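Local coordinates for bromodomain factor 2 protein (Trypanosoma cruzi, PDB 6NIM), which probably recognises acetylated lysine side chains through its bromodomain, a four-helix reader module that was crystallised with the inhibitor bromosporine, at residues Ala14-Phe19 / Asp67-Val72; Ser55-Gly60 / Asn74-Met79; Asp106-Arg109 / Ser114-Asp117. One frame throughout, in Å; residues are numbered along the deposited sequence.

Contact 1. Residues Ala14-Phe19 / Asp67-Val72; sequences ARCLAF and DSDADV
Cys16, near the start of helix 13-26, points its thiol at the first turn of helix 69-86 and meets two residues there, Asp69 and Val72, which lie three positions apart on the same face. With its sulfur anti to the carbonyl carbon (chi1 -72°), Cys16 SG lies 3.3 Å from Asp69 OD1 and 3.9 Å from Val72 CG2. The thiol thus faces a carboxylate oxygen on one hand and a methyl group on the other. Val72 CG1 also touches Cys16 CB, at 4.1 Å. Asp69 OD1 has its stronger partner in the backbone N-H of Asp12, just before helix 13-26, so the carboxylate is held between the starts of two helices. Its place in the first turn of helix 69-86 would probably favour its negative charge. That turn is fastened by Ser68 at the N-cap, whose OG accepts the backbone N-H of Asp71 at 3.2 Å with an angle of 159° at the hydrogen. One turn after Cys16, Phe19 sends its ring into the interior, CG anti to the backbone N (chi1 167°). Val72 CG1 lies 4.2 Å from Phe19 CD2, near the ring plane; the valine and the phenylalanine point past one another, and the methyl meets the ring rim and not its face. The same methyl therefore touches both Cys16 and Phe19 and spans a turn of helix 13-26. In bromodomain terms the contact joins the first helix of the left-handed four-helix bundle, αZ, to the beginning of αB. Ile61 of helix 54-62 packs on Cys16 and Val72, Leu113 of a loop lies against Phe19 and Asp69, and Val107 and Ala108 of helix 92-110 cover part of the Phe19 ring.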
loop_
_atom_site.group_PDB
_atom_site.type_symbol
_atom_site.label_atom_id
_atom_site.label_comp_id
_atom_site.label_asym_id
_atom_site.label_seq_id
_atom_site.Cartn_x
_atom_site.Cartn_y
_atom_site.Cartn_z
ATOM N N ALA A 14 21.718 4.049 -7.544
ATOM C CA ALA A 14 22.449 2.817 -7.944
ATOM C C ALA A 14 21.774 1.627 -7.260
ATOM O O ALA A 14 21.480 0.626 -7.944
ATOM C CB ALA A 14 23.918 2.905 -7.597
ATOM N N ARG A 15 21.547 1.732 -5.954
ATOM C CA ARG A 15 21.043 0.581 -5.150
ATOM C C ARG A 15 19.577 0.322 -5.505
ATOM O O ARG A 15 19.189 -0.849 -5.607
ATOM C CB ARG A 15 21.218 0.854 -3.664
ATOM C CG ARG A 15 22.667 0.899 -3.216
ATOM C CD ARG A 15 22.643 1.367 -1.784
ATOM N NE ARG A 15 23.934 1.752 -1.281
ATOM C CZ ARG A 15 24.829 0.893 -0.845
ATOM N NH1 ARG A 15 24.568 -0.399 -0.917
ATOM N NH2 ARG A 15 25.977 1.313 -0.338
ATOM N N CYS A 16 18.788 1.366 -5.740
ATOM C CA CYS A 16 17.385 1.167 -6.179
ATOM C C CYS A 16 17.348 0.491 -7.551
ATOM O O CYS A 16 16.458 -0.327 -7.786
ATOM C CB CYS A 16 16.613 2.475 -6.188
ATOM S SG CYS A 16 16.251 3.067 -4.523
ATOM N N LEU A 17 18.187 0.911 -8.505
ATOM C CA LEU A 17 18.218 0.280 -9.836
ATOM C C LEU A 17 18.674 -1.174 -9.700
ATOM O O LEU A 17 18.108 -2.025 -10.408
ATOM C CB LEU A 17 19.121 1.081 -10.787
ATOM C CG LEU A 17 18.491 2.403 -11.205
ATOM C CD1 LEU A 17 19.525 3.329 -11.847
ATOM C CD2 LEU A 17 17.311 2.160 -12.150
ATOM N N ALA A 18 19.647 -1.445 -8.818
ATOM C CA ALA A 18 20.161 -2.823 -8.618
ATOM C C ALA A 18 18.996 -3.678 -8.118
ATOM O O ALA A 18 18.816 -4.833 -8.570
ATOM C CB ALA A 18 21.309 -2.828 -7.640
ATOM N N PHE A 19 18.218 -3.107 -7.198
ATOM C CA PHE A 19 17.032 -3.769 -6.594
ATOM C C PHE A 19 16.017 -4.125 -7.682
ATOM O O PHE A 19 15.603 -5.288 -7.783
ATOM C CB PHE A 19 16.473 -2.825 -5.527
ATOM C CG PHE A 19 15.103 -3.118 -4.983
ATOM C CD1 PHE A 19 14.774 -4.373 -4.482
ATOM C CD2 PHE A 19 14.171 -2.099 -4.870
ATOM C CE1 PHE A 19 13.526 -4.598 -3.917
ATOM C CE2 PHE A 19 12.918 -2.340 -4.320
ATOM C CZ PHE A 19 12.616 -3.581 -3.802
ATOM N N ASP A 67 11.237 10.231 -4.421
ATOM C CA ASP A 67 11.962 11.133 -3.481
ATOM C C ASP A 67 12.929 10.331 -2.608
ATOM O O ASP A 67 13.830 10.936 -2.061
ATOM C CB ASP A 67 10.990 11.898 -2.579
ATOM C CG ASP A 67 10.142 12.926 -3.308
ATOM O OD1 ASP A 67 10.617 13.495 -4.309
ATOM O OD2 ASP A 67 9.012 13.144 -2.867
ATOM N N SER A 68 12.707 9.027 -2.415
ATOM C CA SER A 68 13.452 8.223 -1.417
ATOM C C SER A 68 13.476 6.738 -1.805
ATOM O O SER A 68 12.635 6.298 -2.603
ATOM C CB SER A 68 12.832 8.401 -0.056
ATOM O OG SER A 68 11.588 7.723 -0.005
ATOM N N ASP A 69 14.390 5.996 -1.197
ATOM C CA ASP A 69 14.465 4.510 -1.282
ATOM C C ASP A 69 13.119 3.909 -0.836
ATOM O O ASP A 69 12.630 2.969 -1.461
ATOM C CB ASP A 69 15.623 4.006 -0.433
ATOM C CG ASP A 69 16.969 4.496 -0.937
ATOM O OD1 ASP A 69 17.015 5.068 -2.033
ATOM O OD2 ASP A 69 17.969 4.252 -0.248
ATOM N N ALA A 70 12.498 4.482 0.189
ATOM C CA ALA A 70 11.207 3.989 0.732
ATOM C C ALA A 70 10.133 4.019 -0.357
ATOM O O ALA A 70 9.382 3.018 -0.461
ATOM C CB ALA A 70 10.792 4.811 1.936
ATOM N N ASP A 71 10.061 5.116 -1.115
ATOM C CA ASP A 71 9.087 5.332 -2.214
ATOM C C ASP A 71 9.276 4.263 -3.293
ATOM O O ASP A 71 8.257 3.808 -3.868
ATOM C CB ASP A 71 9.233 6.708 -2.848
ATOM C CG ASP A 71 8.855 7.852 -1.916
ATOM O OD1 ASP A 71 8.045 7.617 -1.001
ATOM O OD2 ASP A 71 9.381 8.966 -2.129
ATOM N N VAL A 72 10.524 3.880 -3.571
ATOM C CA VAL A 72 10.800 2.832 -4.595
ATOM C C VAL A 72 10.291 1.483 -4.072
ATOM O O VAL A 72 9.616 0.750 -4.815
ATOM C CB VAL A 72 12.294 2.797 -4.958
ATOM C CG1 VAL A 72 12.602 1.630 -5.864
ATOM C CG2 VAL A 72 12.692 4.114 -5.608
#

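Contact 2. Residues Ser55-Gly60 / Asn74-Met79; sequences STIRQG and NAVAQM
Ile57 carries the whole apolar part of this contact, reaching from helix 54-62 onto Ala75 and Val76, with Met79 farther off. Its CG1 branch is anti to the carbonyl carbon (chi1 -67°), and an extended second torsion (chi2 166°) drives CD1 straight at the opposing helix. Ala75 CB receives both ends of that branch, with CG1 and CD1 of Ile57 each 3.9 Å away. Val76 comes in from the side, its CG2 4.0 Å from Ile57 CD1, and Met79 SD, one turn beyond Ala75, is a more distant neighbour of CD1 at 4.5 Å.

Packing against the main chain is closer still: Ile57 CD1 lies 3.7 Å from Ala75 C and 3.8 Å from Val76 N, probably because the short alanine side chain does not screen this backbone from the methyl. The two segments run antiparallel, at 167°, with 10.6 Å between their axes, and they belong to αA and αB of the bromodomain bundle.

Polar side chains bond along their own helices, Arg58 in a salt bridge with Glu62 and Gln78 in a hydrogen bond with Asn82. On the buried side, Phe19 and Leu23 of helix 13-26 and Tyr104 of helix 92-110 pack on Val76.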
loop_
_atom_site.group_PDB
_atom_site.type_symbol
_atom_site.label_atom_id
_atom_site.label_comp_id
_atom_site.label_asym_id
_atom_site.label_seq_id
_atom_site.Cartn_x
_atom_site.Cartn_y
_atom_site.Cartn_z
ATOM N N SER A 55 9.605 -1.673 -15.404
ATOM C CA SER A 55 10.132 -0.736 -16.439
ATOM C C SER A 55 9.777 0.685 -16.023
ATOM O O SER A 55 10.655 1.576 -16.035
ATOM C CB SER A 55 9.633 -1.052 -17.834
ATOM O OG SER A 55 10.270 -2.209 -18.325
ATOM N N THR A 56 8.547 0.896 -15.582
ATOM C CA THR A 56 8.035 2.215 -15.143
ATOM C C THR A 56 8.815 2.639 -13.892
ATOM O O THR A 56 9.188 3.845 -13.764
ATOM C CB THR A 56 6.517 2.186 -14.885
ATOM O OG1 THR A 56 5.850 1.857 -16.112
ATOM C CG2 THR A 56 6.008 3.510 -14.353
ATOM N N ILE A 57 9.020 1.719 -12.935
ATOM C CA ILE A 57 9.758 2.077 -11.699
ATOM C C ILE A 57 11.222 2.432 -12.059
ATOM O O ILE A 57 11.749 3.402 -11.502
ATOM C CB ILE A 57 9.664 0.936 -10.672
ATOM C CG1 ILE A 57 8.224 0.767 -10.155
ATOM C CG2 ILE A 57 10.665 1.186 -9.552
ATOM C CD1 ILE A 57 7.991 -0.534 -9.412
ATOM N N ARG A 58 11.875 1.665 -12.931
ATOM C CA ARG A 58 13.258 1.963 -13.378
ATOM C C ARG A 58 13.296 3.395 -13.925
ATOM O O ARG A 58 14.182 4.180 -13.523
ATOM C CB ARG A 58 13.745 0.973 -14.425
ATOM C CG ARG A 58 15.088 1.375 -15.026
ATOM C CD ARG A 58 15.737 0.248 -15.773
ATOM N NE ARG A 58 16.957 0.701 -16.440
ATOM C CZ ARG A 58 17.831 -0.092 -17.054
ATOM N NH1 ARG A 58 17.646 -1.403 -17.080
ATOM N NH2 ARG A 58 18.909 0.423 -17.626
ATOM N N GLN A 59 12.329 3.754 -14.766
ATOM C CA GLN A 59 12.299 5.124 -15.364
ATOM C C GLN A 59 12.110 6.176 -14.272
ATOM O O GLN A 59 12.742 7.245 -14.374
ATOM C CB GLN A 59 11.233 5.211 -16.454
ATOM C CG GLN A 59 11.627 4.360 -17.646
ATOM C CD GLN A 59 10.648 4.424 -18.787
ATOM O OE1 GLN A 59 9.437 4.300 -18.607
ATOM N NE2 GLN A 59 11.188 4.596 -19.981
ATOM N N GLY A 60 11.289 5.895 -13.263
ATOM C CA GLY A 60 10.997 6.830 -12.162
ATOM C C GLY A 60 12.223 7.059 -11.280
ATOM O O GLY A 60 12.434 8.188 -10.762
ATOM N N ASN A 74 7.900 0.992 -1.910
ATOM C CA ASN A 74 6.418 1.098 -1.880
ATOM C C ASN A 74 5.866 0.902 -3.300
ATOM O O ASN A 74 4.801 0.301 -3.427
ATOM C CB ASN A 74 6.015 2.402 -1.183
ATOM C CG ASN A 74 6.318 2.340 0.305
ATOM O OD1 ASN A 74 6.536 1.261 0.878
ATOM N ND2 ASN A 74 6.344 3.485 0.959
ATOM N N ALA A 75 6.556 1.377 -4.340
ATOM C CA ALA A 75 6.154 1.205 -5.755
ATOM C C ALA A 75 6.236 -0.277 -6.117
ATOM O O ALA A 75 5.304 -0.821 -6.716
ATOM C CB ALA A 75 7.010 2.045 -6.672
ATOM N N VAL A 76 7.301 -0.938 -5.692
ATOM C CA VAL A 76 7.431 -2.399 -5.919
ATOM C C VAL A 76 6.316 -3.123 -5.151
ATOM O O VAL A 76 5.661 -4.041 -5.710
ATOM C CB VAL A 76 8.825 -2.873 -5.478
ATOM C CG1 VAL A 76 8.892 -4.385 -5.377
ATOM C CG2 VAL A 76 9.894 -2.340 -6.408
ATOM N N ALA A 77 6.061 -2.726 -3.907
ATOM C CA ALA A 77 4.970 -3.346 -3.109
ATOM C C ALA A 77 3.638 -3.181 -3.857
ATOM O O ALA A 77 2.825 -4.152 -3.971
ATOM C CB ALA A 77 4.955 -2.724 -1.737
ATOM N N GLN A 78 3.380 -2.002 -4.437
ATOM C CA GLN A 78 2.076 -1.750 -5.104
ATOM C C GLN A 78 1.967 -2.647 -6.332
ATOM O O GLN A 78 0.887 -3.199 -6.597
ATOM C CB GLN A 78 1.900 -0.275 -5.497
ATOM C CG GLN A 78 0.578 -0.039 -6.215
ATOM C CD GLN A 78 -0.546 -0.165 -5.235
ATOM O OE1 GLN A 78 -0.577 0.597 -4.273
ATOM N NE2 GLN A 78 -1.450 -1.121 -5.459
ATOM N N MET A 79 3.062 -2.798 -7.065
ATOM C CA MET A 79 3.155 -3.704 -8.235
ATOM C C MET A 79 2.771 -5.122 -7.812
ATOM O O MET A 79 1.996 -5.793 -8.519
ATOM C CB MET A 79 4.583 -3.696 -8.782
ATOM C CG MET A 79 4.765 -4.587 -9.986
ATOM S SD MET A 79 6.527 -4.642 -10.394
ATOM C CE MET A 79 7.172 -5.692 -9.101
#

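Contact 3. Residues Asp106-Arg109 / Ser114-Asp117; sequences DVAR and SVDD
Val115 splits its two methyl groups between Ala108 and Arg109, and the tightly packed part of the contact is on the Ala108 side. Val115 CG1, anti to the carbonyl carbon, rests 3.9 Å from Ala108 CB and 4.0 Å from Arg109 CG, on the buried side of the helix at Ala108. The second methyl lies over one face of the Arg109 guanidinium. Val115 CG2 comes to 3.0 Å of Arg109 NH2, shorter than van der Waals contact, so the exact placing of this exposed head is doubtful. The arginine runs extended from CG to NE and crosses the valine at about a right angle; its CG touches Val115 CG1 while the guanidinium extends over CG2. Topologically, the chain leaves the last helix of the bromodomain bundle, αC, turns, and comes back over the final turn of that helix; Leu105, one turn earlier, also packs on Val115. The returning segment is tied to helix 69-86 by the bond from Gln73 NE2 to Ser114 O. Toward solvent the contact is polar and sparser. Here the exposed side chains of Arg109 and Asp117 form a salt bridge, Arg109 NH2 to Asp117 OD2 at 2.7 Å. The hydrogen bond is bent, 140° at the hydrogen. OD2 stays within 6° of the guanidinium plane, but the N-H meets it on the syn side well out of the carboxylate plane (23°). Only one direct hydrogen bond joins the two groups; the other carboxylate oxygen is reached through water, which accepts from Arg109 NE at 2.7 Å and donates to Asp117 OD1 at 2.8 Å. Direct bond and water together close a ring between the two groups and would limit rotation of the guanidinium above Val115. Just beside this pair, Asp116 turns away from the helix and packs on Leu84 of the second subunit.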
loop_
_atom_site.group_PDB
_atom_site.type_symbol
_atom_site.label_atom_id
_atom_site.label_comp_id
_atom_site.label_asym_id
_atom_site.label_seq_id
_atom_site.Cartn_x
_atom_site.Cartn_y
_atom_site.Cartn_z
ATOM N N ASP A 106 13.731 -8.794 1.247
ATOM C CA ASP A 106 14.988 -9.574 1.350
ATOM C C ASP A 106 15.942 -9.159 0.206
ATOM O O ASP A 106 17.153 -8.944 0.454
ATOM C CB ASP A 106 14.677 -11.068 1.297
ATOM C CG ASP A 106 15.855 -11.907 1.747
ATOM O OD1 ASP A 106 16.264 -11.734 2.922
ATOM O OD2 ASP A 106 16.417 -12.653 0.895
ATOM N N VAL A 107 15.401 -9.034 -0.995
ATOM C CA VAL A 107 16.147 -8.552 -2.201
ATOM C C VAL A 107 16.629 -7.124 -1.964
ATOM O O VAL A 107 17.818 -6.865 -2.224
ATOM C CB VAL A 107 15.326 -8.673 -3.500
ATOM C CG1 VAL A 107 16.094 -8.141 -4.719
ATOM C CG2 VAL A 107 14.963 -10.139 -3.720
ATOM N N ALA A 108 15.761 -6.218 -1.491
ATOM C CA ALA A 108 16.162 -4.827 -1.179
ATOM C C ALA A 108 17.372 -4.854 -0.256
ATOM O O ALA A 108 18.389 -4.174 -0.541
ATOM C CB ALA A 108 15.032 -4.076 -0.551
ATOM N N ARG A 109 17.321 -5.654 0.818
ATOM C CA ARG A 109 18.473 -5.784 1.756
ATOM C C ARG A 109 19.723 -6.336 1.047
ATOM O O ARG A 109 20.841 -5.841 1.344
ATOM C CB ARG A 109 18.116 -6.692 2.932
ATOM C CG ARG A 109 17.125 -6.078 3.915
ATOM C CD ARG A 109 16.765 -7.150 4.947
ATOM N NE ARG A 109 15.820 -6.680 5.968
ATOM C CZ ARG A 109 16.138 -5.867 6.977
ATOM N NH1 ARG A 109 17.382 -5.429 7.119
ATOM N NH2 ARG A 109 15.215 -5.486 7.848
ATOM N N SER A 114 18.007 0.035 3.019
ATOM C CA SER A 114 17.380 -0.093 4.358
ATOM C C SER A 114 15.901 -0.408 4.139
ATOM O O SER A 114 15.344 0.142 3.193
ATOM C CB SER A 114 17.556 1.165 5.144
ATOM O OG SER A 114 18.911 1.244 5.538
ATOM N N VAL A 115 15.294 -1.188 5.024
ATOM C CA VAL A 115 13.839 -1.501 4.921
ATOM C C VAL A 115 13.171 -1.156 6.260
ATOM O O VAL A 115 13.843 -1.197 7.322
ATOM C CB VAL A 115 13.589 -2.950 4.485
ATOM C CG1 VAL A 115 14.293 -3.283 3.175
ATOM C CG2 VAL A 115 13.952 -3.944 5.559
ATOM N N ASP A 116 11.889 -0.848 6.197
ATOM C CA ASP A 116 11.046 -0.624 7.406
ATOM C C ASP A 116 10.107 -1.829 7.511
ATOM O O ASP A 116 9.034 -1.813 6.907
ATOM C CB ASP A 116 10.367 0.741 7.273
ATOM C CG ASP A 116 9.583 1.150 8.498
ATOM O OD1 ASP A 116 9.221 0.252 9.308
ATOM O OD2 ASP A 116 9.369 2.348 8.630
ATOM N N ASP A 117 10.533 -2.879 8.197
ATOM C CA ASP A 117 9.776 -4.154 8.247
ATOM C C ASP A 117 8.359 -3.922 8.793
ATOM O O ASP A 117 7.414 -4.499 8.231
ATOM C CB ASP A 117 10.508 -5.207 9.074
ATOM C CG ASP A 117 11.586 -5.874 8.251
ATOM O OD1 ASP A 117 11.274 -6.287 7.120
ATOM O OD2 ASP A 117 12.723 -5.876 8.707
HETATM O O HOH W 1 13.280 -7.649 5.785
#

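From the N terminus, helix 13-26 opens contact 1, and the chain travels through helix 54-62, where contact 2 opens, before residues 67-72 close the first loop. Contact 2 then closes at 74-79, a few residues along the same helix 69-86, so the two loops cross and both end on that helix. Phe19 and Val76 join contacts 1 and 2, making their packing continuous. Contact 3 follows in series and closes a short turn at the end of helix 92-110. Phe19 also links contact 1 to contact 3, which does not touch contact 2. Together the three engage all four bundle helices and the C-terminal tail.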